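Local atomic coordinates of Thiol:disulfide interchange protein DsbA (Pseudomonas aeruginosa, PDB entry 4ZL8), a protein that belongs to the thioredoxin family and probably drives disulfide-bond formation in the periplasm by passing its own disulfide to other proteins. Residues V48-K53 against K177-L182; V61-L66 against K142-A147; L81-V86 against L126-S131. The protein carries 1 engineered substitution. All blocks are in the same frame, centred on the assembly; numbering follows the deposited sequence.

Interaction 1 of 3, residues V48-K53 against K177-L182; sequences VPWSEK and KLADYL
Trp-50 extends its indole from helix 38-52 to helix 172-188, laying the benzo end beside the methyl of Ala-179 and turning the pyrrole N-H to the carboxylate of Asp-180. With CG anti to the backbone N (chi1 173°), the ring stands out from its helix and makes the whole of this contact from its side, spanning backbones whose nearest CA atoms, those of Trp-50 and Asp-180, are 9.9 Å apart. NE1 of Trp-50 donates to OD1 of Asp-180 at 2.9 Å, with a moderately bent N-H...O angle of 145°. The acceptor lies almost in the indole plane, at the ring edge, but the bond reaches the syn side of OD1 from outside the carboxylate plane. Next to it, CB of Ala-179 sits 3.7 Å from CZ2 of Trp-50, an oblique approach.

The arrangement joins two helices packed on the same face of the thioredoxin-fold sheet. Helix 38-52 begins within the predicted redox-active Cys-37/Cys-40 pair, and its Ser-51 rests on Phe-60 of strand 58-64, while Ala-179 of helix 172-188 rests on Phe-164 of strand 162-165. One flat side chain thus supplies both a directional bond, through NE1, and apolar packing, through its benzo ring; the uncharged indole N-H would probably polarise a negative Asp-180 without neutralising it.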
loop_
_atom_site.group_PDB
_atom_site.type_symbol
_atom_site.label_atom_id
_atom_site.label_comp_id
_atom_site.label_asym_id
_atom_site.label_seq_id
_atom_site.Cartn_x
_atom_site.Cartn_y
_atom_site.Cartn_z
ATOM N N VAL A 48 -1.486 -5.303 9.631
ATOM C CA VAL A 48 -0.423 -6.278 9.394
ATOM C C VAL A 48 -0.838 -7.714 9.743
ATOM O O VAL A 48 -0.782 -8.594 8.879
ATOM C CB VAL A 48 0.899 -5.871 10.078
ATOM C CG1 VAL A 48 1.920 -7.024 10.031
ATOM C CG2 VAL A 48 1.500 -4.627 9.399
ATOM N N PRO A 49 -1.255 -7.984 10.983
ATOM C CA PRO A 49 -1.563 -9.392 11.252
ATOM C C PRO A 49 -2.736 -9.897 10.412
ATOM O O PRO A 49 -2.763 -11.063 9.995
ATOM C CB PRO A 49 -1.905 -9.418 12.747
ATOM C CG PRO A 49 -2.226 -7.994 13.112
ATOM C CD PRO A 49 -1.475 -7.112 12.153
ATOM N N TRP A 50 -3.710 -9.043 10.154
ATOM C CA TRP A 50 -4.847 -9.430 9.314
ATOM C C TRP A 50 -4.384 -9.805 7.913
ATOM O O TRP A 50 -4.823 -10.814 7.334
ATOM C CB TRP A 50 -5.839 -8.256 9.266
ATOM C CG TRP A 50 -7.008 -8.409 8.308
ATOM C CD1 TRP A 50 -8.193 -9.007 8.577
ATOM C CD2 TRP A 50 -7.101 -7.920 6.969
ATOM N NE1 TRP A 50 -9.029 -8.941 7.478
ATOM C CE2 TRP A 50 -8.376 -8.282 6.474
ATOM C CE3 TRP A 50 -6.227 -7.213 6.134
ATOM C CZ2 TRP A 50 -8.801 -7.954 5.179
ATOM C CZ3 TRP A 50 -6.653 -6.881 4.846
ATOM C CH2 TRP A 50 -7.932 -7.252 4.386
ATOM N N SER A 51 -3.469 -9.022 7.365
ATOM C CA SER A 51 -3.003 -9.240 5.999
ATOM C C SER A 51 -2.244 -10.563 5.883
ATOM O O SER A 51 -2.255 -11.195 4.818
ATOM C CB SER A 51 -2.134 -8.079 5.522
ATOM O OG SER A 51 -0.867 -8.069 6.148
ATOM N N GLU A 52 -1.636 -11.015 6.971
ATOM C CA GLU A 52 -0.830 -12.227 6.941
ATOM C C GLU A 52 -1.688 -13.488 7.036
ATOM O O GLU A 52 -1.204 -14.599 6.775
ATOM C CB GLU A 52 0.227 -12.180 8.049
ATOM C CG GLU A 52 1.279 -11.113 7.806
ATOM C CD GLU A 52 2.243 -10.938 8.954
ATOM O OE1 GLU A 52 2.047 -11.570 10.015
ATOM O OE2 GLU A 52 3.199 -10.150 8.787
ATOM N N LYS A 53 -2.966 -13.326 7.378
ATOM C CA LYS A 53 -3.858 -14.466 7.552
ATOM C C LYS A 53 -4.914 -14.613 6.467
ATOM O O LYS A 53 -5.846 -15.403 6.623
ATOM C CB LYS A 53 -4.562 -14.362 8.901
ATOM C CG LYS A 53 -3.605 -14.436 10.073
ATOM C CD LYS A 53 -4.296 -14.061 11.366
ATOM C CE LYS A 53 -3.288 -13.701 12.449
ATOM N NZ LYS A 53 -3.928 -12.958 13.573
ATOM N N LYS A 177 -13.183 -5.548 8.935
ATOM C CA LYS A 177 -14.440 -6.281 8.790
ATOM C C LYS A 177 -15.109 -5.948 7.476
ATOM O O LYS A 177 -15.680 -6.823 6.818
ATOM C CB LYS A 177 -15.398 -5.963 9.935
ATOM C CG LYS A 177 -14.972 -6.459 11.268
ATOM C CD LYS A 177 -16.032 -6.122 12.329
ATOM C CE LYS A 177 -15.596 -6.569 13.698
ATOM N NZ LYS A 177 -16.571 -6.116 14.719
ATOM N N LEU A 178 -15.077 -4.682 7.083
ATOM C CA LEU A 178 -15.654 -4.273 5.816
ATOM C C LEU A 178 -14.875 -4.890 4.663
ATOM O O LEU A 178 -15.472 -5.407 3.703
ATOM C CB LEU A 178 -15.703 -2.742 5.762
ATOM C CG LEU A 178 -16.125 -2.143 4.424
ATOM C CD1 LEU A 178 -17.484 -2.629 3.944
ATOM C CD2 LEU A 178 -16.127 -0.626 4.544
ATOM N N ALA A 179 -13.550 -4.897 4.748
ATOM C CA ALA A 179 -12.750 -5.575 3.728
ATOM C C ALA A 179 -13.159 -7.045 3.621
ATOM O O ALA A 179 -13.329 -7.553 2.513
ATOM C CB ALA A 179 -11.265 -5.468 4.023
ATOM N N ASP A 180 -13.293 -7.716 4.755
ATOM C CA ASP A 180 -13.675 -9.121 4.746
ATOM C C ASP A 180 -15.017 -9.303 4.034
ATOM O O ASP A 180 -15.186 -10.241 3.254
ATOM C CB ASP A 180 -13.811 -9.636 6.181
ATOM C CG ASP A 180 -12.473 -9.860 6.870
ATOM O OD1 ASP A 180 -11.444 -9.954 6.181
ATOM O OD2 ASP A 180 -12.480 -9.960 8.125
ATOM N N TYR A 181 -15.992 -8.468 4.367
ATOM C CA TYR A 181 -17.319 -8.502 3.757
ATOM C C TYR A 181 -17.233 -8.365 2.238
ATOM O O TYR A 181 -17.864 -9.120 1.493
ATOM C CB TYR A 181 -18.151 -7.380 4.367
ATOM C CG TYR A 181 -19.494 -7.112 3.757
ATOM C CD1 TYR A 181 -20.645 -7.706 4.265
ATOM C CD2 TYR A 181 -19.621 -6.211 2.710
ATOM C CE1 TYR A 181 -21.883 -7.414 3.733
ATOM C CE2 TYR A 181 -20.841 -5.912 2.172
ATOM C CZ TYR A 181 -21.970 -6.506 2.680
ATOM O OH TYR A 181 -23.200 -6.184 2.145
ATOM N N LEU A 182 -16.432 -7.412 1.775
ATOM C CA LEU A 182 -16.309 -7.159 0.345
ATOM C C LEU A 182 -15.545 -8.275 -0.362
ATOM O O LEU A 182 -15.838 -8.625 -1.513
ATOM C CB LEU A 182 -15.685 -5.782 0.100
ATOM C CG LEU A 182 -16.602 -4.659 0.577
ATOM C CD1 LEU A 182 -15.791 -3.344 0.582
ATOM C CD2 LEU A 182 -17.861 -4.514 -0.238
#

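Interaction 2 of 3, residues V61-L66 against K142-A147; sequences VRLPAL and KKLAMA
Leu-63 leaves strand 58-64 with its CB directed at helix 132-148, and the side chain can be followed outward to Leu-144. CB and CG make no contact with Leu-144 themselves; they only carry the chain outward, CG being set anti to the backbone N (chi1 -170°), and contact begins at the methyls. CD2 of Leu-63 comes to 3.9 Å from CB of Leu-144, on the helix-side root of that residue, and is also 4.2 Å from its CD1. The other methyl, CD1 of Leu-63, approaches CD1 of Leu-144 at 4.3 Å. The two leucines meet at roughly a right angle, so one branched tip lies across the base and the near methyl of the other.

Strand 58-64 is an edge strand of the thioredoxin-fold sheet, hydrogen-bonded to strand 27-33, and the chain leaves it for the helical insertion that distinguishes DsbA proteins from thioredoxin itself. Helix 132-148 comes at the end of that insertion and covers the face of the strand from which Leu-63 projects. Arg-62 serves the other face, where it forms salt bridges with Glu-31 and Glu-44.

Beyond the strand, Leu-66 makes a second van der Waals contact, two residues earlier on the helix. Its CD1 lies 3.9 Å from the backbone N of Lys-142 and 4.5 Å from CB of Lys-142, so the methyl rests against the helix backbone. The same side chain also packs on Met-138 and Ala-141, while Leu-63 reaches Ala-141 and Tyr-148.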
loop_
_atom_site.group_PDB
_atom_site.type_symbol
_atom_site.label_atom_id
_atom_site.label_comp_id
_atom_site.label_asym_id
_atom_site.label_seq_id
_atom_site.Cartn_x
_atom_site.Cartn_y
_atom_site.Cartn_z
ATOM N N VAL A 61 -1.858 -6.116 -1.285
ATOM C CA VAL A 61 -0.702 -5.330 -1.655
ATOM C C VAL A 61 -0.825 -3.925 -1.124
ATOM O O VAL A 61 -1.905 -3.385 -0.958
ATOM C CB VAL A 61 -0.504 -5.292 -3.148
ATOM C CG1 VAL A 61 -1.673 -4.622 -3.797
ATOM C CG2 VAL A 61 0.815 -4.614 -3.508
ATOM N N ARG A 62 0.334 -3.362 -0.826
ATOM C CA ARG A 62 0.408 -1.968 -0.526
ATOM C C ARG A 62 0.785 -1.228 -1.779
ATOM O O ARG A 62 1.565 -1.710 -2.595
ATOM C CB ARG A 62 1.434 -1.665 0.553
ATOM C CG ARG A 62 0.935 -1.972 1.946
ATOM C CD ARG A 62 1.850 -1.379 2.997
ATOM N NE ARG A 62 1.375 -1.766 4.316
ATOM C CZ ARG A 62 1.571 -2.958 4.853
ATOM N NH1 ARG A 62 2.275 -3.877 4.214
ATOM N NH2 ARG A 62 1.073 -3.209 6.056
ATOM N N LEU A 63 0.222 -0.042 -1.923
ATOM C CA LEU A 63 0.523 0.822 -3.051
ATOM C C LEU A 63 0.850 2.205 -2.498
ATOM O O LEU A 63 0.036 2.786 -1.787
ATOM C CB LEU A 63 -0.695 0.937 -3.960
ATOM C CG LEU A 63 -0.443 1.619 -5.307
ATOM C CD1 LEU A 63 0.445 0.777 -6.219
ATOM C CD2 LEU A 63 -1.808 1.896 -5.940
ATOM N N PRO A 64 2.043 2.719 -2.815
ATOM C CA PRO A 64 2.378 4.039 -2.286
ATOM C C PRO A 64 1.614 5.114 -3.017
ATOM O O PRO A 64 1.512 5.064 -4.238
ATOM C CB PRO A 64 3.866 4.154 -2.583
ATOM C CG PRO A 64 4.037 3.394 -3.845
ATOM C CD PRO A 64 3.072 2.227 -3.737
ATOM N N ALA A 65 1.090 6.088 -2.280
ATOM C CA ALA A 65 0.409 7.243 -2.849
ATOM C C ALA A 65 1.488 8.240 -3.240
ATOM O O ALA A 65 2.259 8.718 -2.399
ATOM C CB ALA A 65 -0.557 7.839 -1.847
ATOM N N LEU A 66 1.582 8.502 -4.539
ATOM C CA LEU A 66 2.624 9.357 -5.090
ATOM C C LEU A 66 2.038 10.742 -5.327
ATOM O O LEU A 66 1.806 11.155 -6.477
ATOM C CB LEU A 66 3.185 8.749 -6.380
ATOM C CG LEU A 66 3.688 7.319 -6.217
ATOM C CD1 LEU A 66 4.092 6.763 -7.574
ATOM C CD2 LEU A 66 4.842 7.229 -5.234
ATOM N N LYS A 142 1.096 5.836 -9.889
ATOM C CA LYS A 142 0.426 7.117 -10.011
ATOM C C LYS A 142 -0.911 6.960 -10.715
ATOM O O LYS A 142 -1.938 7.468 -10.264
ATOM C CB LYS A 142 1.309 8.092 -10.790
ATOM C CG LYS A 142 0.703 9.455 -10.976
ATOM C CD LYS A 142 1.634 10.343 -11.812
ATOM C CE LYS A 142 0.993 11.671 -12.194
ATOM N NZ LYS A 142 0.892 12.611 -11.039
ATOM N N LYS A 143 -0.891 6.239 -11.830
ATOM C CA LYS A 143 -2.094 6.056 -12.626
ATOM C C LYS A 143 -3.149 5.252 -11.859
ATOM O O LYS A 143 -4.334 5.522 -11.982
ATOM C CB LYS A 143 -1.764 5.375 -13.954
ATOM C CG LYS A 143 -1.033 6.267 -14.941
ATOM C CD LYS A 143 -0.979 5.628 -16.322
ATOM C CE LYS A 143 -0.282 6.527 -17.335
ATOM N NZ LYS A 143 -0.445 6.019 -18.724
ATOM N N LEU A 144 -2.725 4.270 -11.064
ATOM C CA LEU A 144 -3.696 3.518 -10.252
ATOM C C LEU A 144 -4.395 4.395 -9.230
ATOM O O LEU A 144 -5.616 4.358 -9.103
ATOM C CB LEU A 144 -3.038 2.315 -9.569
ATOM C CG LEU A 144 -2.731 1.154 -10.493
ATOM C CD1 LEU A 144 -1.818 0.147 -9.780
ATOM C CD2 LEU A 144 -4.009 0.453 -10.988
ATOM N N ALA A 145 -3.652 5.239 -8.532
ATOM C CA ALA A 145 -4.277 6.090 -7.539
ATOM C C ALA A 145 -5.276 7.041 -8.207
ATOM O O ALA A 145 -6.337 7.319 -7.656
ATOM C CB ALA A 145 -3.223 6.865 -6.755
ATOM N N MET A 146 -4.938 7.553 -9.392
ATOM C CA MET A 146 -5.864 8.377 -10.154
ATOM C C MET A 146 -7.137 7.617 -10.531
ATOM O O MET A 146 -8.239 8.137 -10.431
ATOM C CB MET A 146 -5.180 8.902 -11.415
ATOM C CG MET A 146 -4.034 9.874 -11.120
ATOM S SD MET A 146 -3.044 10.276 -12.584
ATOM C CE MET A 146 -4.306 10.946 -13.657
ATOM N N ALA A 147 -6.973 6.373 -10.965
ATOM C CA ALA A 147 -8.121 5.546 -11.336
ATOM C C ALA A 147 -9.000 5.203 -10.135
ATOM O O ALA A 147 -10.210 5.060 -10.266
ATOM C CB ALA A 147 -7.649 4.260 -12.016
#

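Interaction 3 of 3, residues L81-V86 against L126-S131; sequences LISMGV and LSTYNS. Engineered in segment 81-86: Ile-82 (natural residue Glu).
Thr-128 meets Ser-83 and Met-84 with its two branches. The van der Waals part is small: CG2 of Thr-128 lies 3.6 Å from OG of Ser-83. On the other branch, OG1 of Thr-128 is 4.1 Å from CG of Met-84. The methyl reaches the serine because it stands anti to the backbone N, which turns OG1 (chi1 -57°) back toward its own helix. Ser-83 is modelled in two conformers, so the contacts of its OG, including its link to a water, are less certain.

Polar bridging comes next. That water sits 3.0 Å from OG1 of Thr-128, to which it donates. In the conformer described it is also 3.1 Å from OG of Ser-83, and so probably bridges the two residues. The threonine hydroxyl gives its own proton to the carbonyl of Lys-124, so it acts as donor within its helix and as acceptor toward the water.

A third group of bonds closes the helix ends. Gly-85, with positive phi, completes a Schellman motif after helix 70-84. On the other side Thr-128 O accepts from Ser-131 N and from Ser-131 OG, the latter at 2.7 Å and in the carbonyl plane. Ser-131 is the N-cap of helix 132-148, its OG also receiving the N-H of Ile-134.

This contact belongs to the helical part of the DsbA fold, between helix 70-84 and helix 122-129. Met-84 continues onto Lys-124 and Phe-125, whereas Tyr-129 is wedged between helix 70-84, through Val-73 and Thr-80, and helix 108-116, through Pro-108 and Met-111.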
loop_
_atom_site.group_PDB
_atom_site.type_symbol
_atom_site.label_atom_id
_atom_site.label_comp_id
_atom_site.label_asym_id
_atom_site.label_seq_id
_atom_site.Cartn_x
_atom_site.Cartn_y
_atom_site.Cartn_z
ATOM N N LEU A 81 12.323 -1.399 -2.917
ATOM C CA LEU A 81 12.421 -2.527 -2.001
ATOM C C LEU A 81 11.581 -3.712 -2.478
ATOM O O LEU A 81 11.997 -4.864 -2.364
ATOM C CB LEU A 81 12.004 -2.099 -0.593
ATOM C CG LEU A 81 12.887 -1.052 0.071
ATOM C CD1 LEU A 81 12.236 -0.520 1.326
ATOM C CD2 LEU A 81 14.252 -1.608 0.346
ATOM N N ILE A 82 10.384 -3.438 -2.997
ATOM C CA ILE A 82 9.588 -4.493 -3.632
ATOM C C ILE A 82 10.347 -5.173 -4.776
ATOM O O ILE A 82 10.422 -6.398 -4.845
ATOM C CB ILE A 82 8.247 -3.934 -4.160
ATOM C CG1 ILE A 82 7.329 -3.555 -3.002
ATOM C CG2 ILE A 82 7.566 -4.940 -5.069
ATOM C CD1 ILE A 82 6.821 -4.716 -2.202
ATOM N N SER A 83 10.953 -4.386 -5.658
ATOM C CA SER A 83 11.700 -4.944 -6.780
ATOM C C SER A 83 12.841 -5.827 -6.298
ATOM O O SER A 83 13.129 -6.891 -6.884
ATOM C CB SER A 83 12.268 -3.799 -7.626
ATOM O OG SER A 83 13.183 -4.257 -8.610
ATOM N N MET A 84 13.496 -5.404 -5.230
ATOM C CA MET A 84 14.604 -6.166 -4.660
ATOM C C MET A 84 14.154 -7.400 -3.884
ATOM O O MET A 84 14.986 -8.227 -3.521
ATOM C CB MET A 84 15.430 -5.294 -3.732
ATOM C CG MET A 84 16.228 -4.244 -4.445
ATOM S SD MET A 84 17.193 -3.219 -3.335
ATOM C CE MET A 84 18.506 -4.343 -2.860
ATOM N N GLY A 85 12.854 -7.512 -3.621
ATOM C CA GLY A 85 12.306 -8.657 -2.918
ATOM C C GLY A 85 12.497 -8.592 -1.412
ATOM O O GLY A 85 12.405 -9.630 -0.755
ATOM N N VAL A 86 12.748 -7.398 -0.874
ATOM C CA VAL A 86 13.082 -7.245 0.542
ATOM C C VAL A 86 12.130 -6.339 1.328
ATOM O O VAL A 86 12.351 -6.118 2.520
ATOM C CB VAL A 86 14.511 -6.692 0.729
ATOM C CG1 VAL A 86 15.517 -7.612 0.059
ATOM C CG2 VAL A 86 14.615 -5.278 0.193
ATOM N N LEU A 126 20.670 1.470 -4.790
ATOM C CA LEU A 126 20.834 2.695 -5.561
ATOM C C LEU A 126 20.607 2.457 -7.057
ATOM O O LEU A 126 19.928 3.258 -7.701
ATOM C CB LEU A 126 22.203 3.311 -5.284
ATOM C CG LEU A 126 22.373 3.845 -3.850
ATOM C CD1 LEU A 126 23.794 4.243 -3.615
ATOM C CD2 LEU A 126 21.454 5.029 -3.591
ATOM N N SER A 127 21.166 1.389 -7.623
ATOM C CA SER A 127 20.980 1.079 -9.040
ATOM C C SER A 127 19.506 0.834 -9.349
ATOM O O SER A 127 18.984 1.287 -10.372
ATOM C CB SER A 127 21.801 -0.147 -9.429
ATOM O OG SER A 127 21.621 -0.484 -10.798
ATOM N N THR A 128 18.827 0.110 -8.463
ATOM C CA THR A 128 17.410 -0.163 -8.671
ATOM C C THR A 128 16.588 1.116 -8.526
ATOM O O THR A 128 15.717 1.412 -9.332
ATOM C CB THR A 128 16.895 -1.249 -7.686
ATOM O OG1 THR A 128 17.663 -2.439 -7.841
ATOM C CG2 THR A 128 15.435 -1.576 -7.953
ATOM N N TYR A 129 16.882 1.912 -7.502
ATOM C CA TYR A 129 16.137 3.135 -7.265
ATOM C C TYR A 129 16.143 4.037 -8.486
ATOM O O TYR A 129 15.128 4.641 -8.812
ATOM C CB TYR A 129 16.726 3.859 -6.049
ATOM C CG TYR A 129 15.983 5.107 -5.594
ATOM C CD1 TYR A 129 15.008 5.026 -4.614
ATOM C CD2 TYR A 129 16.278 6.355 -6.119
ATOM C CE1 TYR A 129 14.342 6.150 -4.174
ATOM C CE2 TYR A 129 15.615 7.494 -5.684
ATOM C CZ TYR A 129 14.636 7.372 -4.721
ATOM O OH TYR A 129 13.963 8.493 -4.287
ATOM N N ASN A 130 17.280 4.122 -9.159
ATOM C CA ASN A 130 17.456 5.007 -10.298
ATOM C C ASN A 130 17.136 4.347 -11.633
ATOM O O ASN A 130 17.318 4.949 -12.685
ATOM C CB ASN A 130 18.890 5.555 -10.303
ATOM C CG ASN A 130 19.147 6.494 -9.142
ATOM O OD1 ASN A 130 18.336 7.359 -8.851
ATOM N ND2 ASN A 130 20.269 6.305 -8.460
ATOM N N SER A 131 16.639 3.115 -11.591
ATOM C CA SER A 131 16.482 2.317 -12.816
ATOM C C SER A 131 15.260 2.695 -13.650
ATOM O O SER A 131 14.267 3.246 -13.157
ATOM C CB SER A 131 16.377 0.832 -12.490
ATOM O OG SER A 131 15.142 0.519 -11.847
HETATM O O HOH W 1 16.117 -4.991 -7.813
#

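Overall arrangement
From the N terminus, the chain first reaches 48-53, whose partner 177-182 arrives only near the C terminus, so interaction 1 closes the widest loop. Within it, 61-66 returns to 142-147, and within that smaller loop 81-86 returns to 126-131; the three therefore nest in order and none cross. Interaction 1 joins two helices on one face of the sheet, interaction 2 fastens the edge strand to the last helix of the insertion, and interaction 3 ties helices of the insertion together. Interactions 1 and 2 touch where Val-48 CG2 meets Arg-62 NH2 at 3.7 Å, whereas interactions 1 and 3 lie on opposite sides of the chain's centre, their centres 28 Å apart.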